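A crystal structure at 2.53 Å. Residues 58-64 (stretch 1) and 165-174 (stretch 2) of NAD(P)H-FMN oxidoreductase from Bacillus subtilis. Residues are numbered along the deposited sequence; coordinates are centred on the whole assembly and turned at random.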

# COMPACT_ATOMS: atom_id res chain seq x y z
N ASP A 58 -4.13 13.48 -3.03
CA ASP A 58 -5.54 13.14 -3.22
C ASP A 58 -5.80 11.66 -3.00
O ASP A 58 -6.90 11.26 -2.64
CB ASP A 58 -6.02 13.55 -4.62
CG ASP A 58 -5.72 15.00 -4.95
OD1 ASP A 58 -6.15 15.89 -4.20
OD2 ASP A 58 -5.04 15.26 -5.97
N ARG A 59 -4.77 10.85 -3.22
CA ARG A 59 -4.87 9.41 -3.10
C ARG A 59 -3.66 8.87 -2.36
O ARG A 59 -2.55 9.26 -2.63
CB ARG A 59 -4.98 8.76 -4.47
CG ARG A 59 -5.08 7.25 -4.42
CD ARG A 59 -5.00 6.63 -5.79
NE ARG A 59 -6.19 6.92 -6.58
CZ ARG A 59 -6.47 6.36 -7.75
NH1 ARG A 59 -5.64 5.48 -8.28
NH2 ARG A 59 -7.59 6.69 -8.39
N ILE A 60 -3.89 7.96 -1.42
CA ILE A 60 -2.80 7.34 -0.67
C ILE A 60 -2.72 5.85 -0.95
O ILE A 60 -3.69 5.12 -0.78
CB ILE A 60 -2.96 7.58 0.81
CG1 ILE A 60 -3.25 9.05 1.05
CG2 ILE A 60 -1.70 7.15 1.55
CD1 ILE A 60 -3.41 9.40 2.46
N VAL A 61 -1.54 5.40 -1.38
CA VAL A 61 -1.32 4.02 -1.76
C VAL A 61 -0.35 3.35 -0.82
O VAL A 61 0.78 3.77 -0.69
CB VAL A 61 -0.76 3.92 -3.19
CG1 VAL A 61 -0.44 2.50 -3.54
CG2 VAL A 61 -1.75 4.50 -4.18
N PHE A 62 -0.80 2.30 -0.15
CA PHE A 62 0.07 1.53 0.73
C PHE A 62 0.62 0.34 -0.04
O PHE A 62 -0.12 -0.56 -0.41
CB PHE A 62 -0.68 1.08 1.98
CG PHE A 62 -1.23 2.21 2.80
CD1 PHE A 62 -2.46 2.77 2.51
CD2 PHE A 62 -0.50 2.73 3.85
CE1 PHE A 62 -2.96 3.82 3.27
CE2 PHE A 62 -0.99 3.78 4.61
CZ PHE A 62 -2.22 4.32 4.32
N GLN A 63 1.93 0.36 -0.30
CA GLN A 63 2.58 -0.69 -1.07
C GLN A 63 3.46 -1.53 -0.17
O GLN A 63 4.32 -1.00 0.52
CB GLN A 63 3.40 -0.09 -2.21
CG GLN A 63 4.02 -1.13 -3.11
CD GLN A 63 4.91 -0.54 -4.20
OE1 GLN A 63 4.73 0.59 -4.63
NE2 GLN A 63 5.87 -1.33 -4.65
N PHE A 64 3.25 -2.84 -0.17
CA PHE A 64 4.02 -3.71 0.69
C PHE A 64 3.96 -5.14 0.21
O PHE A 64 3.09 -5.47 -0.58
CB PHE A 64 3.54 -3.62 2.14
CG PHE A 64 2.05 -3.87 2.33
CD1 PHE A 64 1.15 -2.82 2.26
CD2 PHE A 64 1.57 -5.14 2.61
CE1 PHE A 64 -0.18 -3.04 2.46
CE2 PHE A 64 0.25 -5.36 2.81
CZ PHE A 64 -0.64 -4.32 2.72
N GLN A 165 1.27 -3.21 -15.16
CA GLN A 165 -0.11 -3.31 -14.71
C GLN A 165 -0.29 -2.58 -13.38
O GLN A 165 -1.33 -1.98 -13.12
CB GLN A 165 -0.55 -4.76 -14.58
CG GLN A 165 -0.88 -5.42 -15.90
CD GLN A 165 -1.93 -4.65 -16.66
OE1 GLN A 165 -2.83 -4.06 -16.08
NE2 GLN A 165 -1.82 -4.65 -17.98
N TYR A 166 0.74 -2.65 -12.55
CA TYR A 166 0.75 -1.93 -11.29
C TYR A 166 0.64 -0.44 -11.57
O TYR A 166 -0.16 0.26 -10.97
CB TYR A 166 2.03 -2.26 -10.52
CG TYR A 166 2.45 -1.27 -9.46
CD1 TYR A 166 3.23 -0.17 -9.78
CD2 TYR A 166 2.11 -1.47 -8.13
CE1 TYR A 166 3.62 0.73 -8.81
CE2 TYR A 166 2.51 -0.58 -7.15
CZ TYR A 166 3.27 0.52 -7.50
OH TYR A 166 3.66 1.40 -6.53
N ARG A 167 1.43 0.05 -12.52
CA ARG A 167 1.47 1.46 -12.83
C ARG A 167 0.12 1.95 -13.33
O ARG A 167 -0.34 3.01 -12.95
CB ARG A 167 2.55 1.75 -13.88
CG ARG A 167 2.88 3.23 -14.02
CD ARG A 167 3.60 3.53 -15.31
NE ARG A 167 4.27 4.82 -15.27
CZ ARG A 167 3.80 5.94 -15.80
NH1 ARG A 167 2.64 5.95 -16.43
NH2 ARG A 167 4.49 7.06 -15.70
N GLU A 168 -0.52 1.17 -14.19
CA GLU A 168 -1.79 1.59 -14.73
C GLU A 168 -2.84 1.65 -13.63
O GLU A 168 -3.68 2.55 -13.60
CB GLU A 168 -2.25 0.67 -15.84
CG GLU A 168 -3.62 1.04 -16.35
CD GLU A 168 -4.08 0.19 -17.50
OE1 GLU A 168 -3.22 -0.40 -18.19
OE2 GLU A 168 -5.31 0.12 -17.72
N HIS A 169 -2.78 0.70 -12.71
CA HIS A 169 -3.78 0.59 -11.66
C HIS A 169 -3.68 1.73 -10.66
O HIS A 169 -4.68 2.28 -10.24
CB HIS A 169 -3.64 -0.73 -10.93
CG HIS A 169 -4.85 -1.10 -10.13
ND1 HIS A 169 -5.02 -0.72 -8.82
CD2 HIS A 169 -5.96 -1.79 -10.47
CE1 HIS A 169 -6.18 -1.17 -8.38
NE2 HIS A 169 -6.76 -1.83 -9.36
N VAL A 170 -2.46 2.07 -10.29
CA VAL A 170 -2.21 3.13 -9.33
C VAL A 170 -2.61 4.49 -9.88
O VAL A 170 -2.94 5.40 -9.13
CB VAL A 170 -0.71 3.12 -8.92
CG1 VAL A 170 -0.33 4.39 -8.19
CG2 VAL A 170 -0.41 1.91 -8.06
N LEU A 171 -2.62 4.63 -11.20
CA LEU A 171 -2.90 5.91 -11.84
C LEU A 171 -4.32 5.95 -12.38
O LEU A 171 -4.81 7.01 -12.77
CB LEU A 171 -1.90 6.16 -12.96
CG LEU A 171 -0.44 6.30 -12.54
CD1 LEU A 171 0.47 6.34 -13.75
CD2 LEU A 171 -0.26 7.55 -11.72
N LYS A 172 -4.97 4.80 -12.40
CA LYS A 172 -6.34 4.65 -12.87
C LYS A 172 -7.33 5.49 -12.08
O LYS A 172 -7.18 5.67 -10.87
CB LYS A 172 -6.74 3.18 -12.80
CG LYS A 172 -7.98 2.80 -13.56
CD LYS A 172 -8.42 1.42 -13.14
CE LYS A 172 -9.06 0.67 -14.28
NZ LYS A 172 -10.49 0.38 -13.97
N SER A 173 -8.33 6.02 -12.75
CA SER A 173 -9.40 6.73 -12.06
C SER A 173 -10.61 5.80 -11.95
O SER A 173 -10.92 5.06 -12.88
CB SER A 173 -9.76 8.02 -12.80
OG SER A 173 -10.71 7.77 -13.81
N PHE A 174 -11.29 5.83 -10.81
CA PHE A 174 -12.26 4.79 -10.49
C PHE A 174 -13.68 5.31 -10.37
O PHE A 174 -13.91 6.51 -10.39
CB PHE A 174 -11.86 4.11 -9.19
CG PHE A 174 -10.73 3.14 -9.33
CD1 PHE A 174 -9.44 3.51 -9.01
CD2 PHE A 174 -10.97 1.85 -9.76
CE1 PHE A 174 -8.40 2.61 -9.14
CE2 PHE A 174 -9.93 0.96 -9.89
CZ PHE A 174 -8.64 1.34 -9.58

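The anchor of this contact is Arg 59, which, t at chi1 and chi2 and turned at chi3 (m, -70°), reaches from the strand to the place where the helix of stretch 2 runs out. Arg 59 NH2 donates to Lys 172 O at 2.7 Å, with the acceptor near the guanidinium plane; NH1 donates to the same oxygen more weakly, 3.0 Å from Arg 59 NH1 to Lys 172 O and with a more bent angle. One carbonyl thus sits in the fork of the two terminal nitrogens. Arg 59 NH1 also lies 2.8 Å from Val 170 O. The location is instructive: Lys 172 is the first residue after the helix to leave helical phi/psi, and carbonyls at a helix's C-terminal end lack the next turn's amides as partners. A cationic group placed here meets backbone oxygens, so the recognition does not depend on the lysine side chain, whose end leads away.

In the second polar link, Tyr 166 OH donates to Gln 63 OE1 at 2.3 Å, a very short value to read with caution at 2.53 Å resolution. Gln 63 NE2 is hydrogen-bonded elsewhere in the structure, so both ends of the buried amide are satisfied.

Between these links lies a small apolar contact, Val 61 CG2 to Val 170 CG1 at 4.3 Å. These two residues also mark the closest backbone register, with 7.7 Å from Val 61 CA to Val 170 CA. Val 61 points toward the helix, Val 170 sideways, and their methyls meet across this gap. At the margin, the ring edge of Phe 174 meets the arginine, 3.7 Å from CD1 of Phe 174 to NH2 of Arg 59.

The pattern follows strand alternation: Arg 59, Val 61 and Gln 63 point toward stretch 2, while Ile 60 and Phe 62 make no contact with it. With the strand and helix running roughly antiparallel, at 148°, ascending the strand means descending the helix.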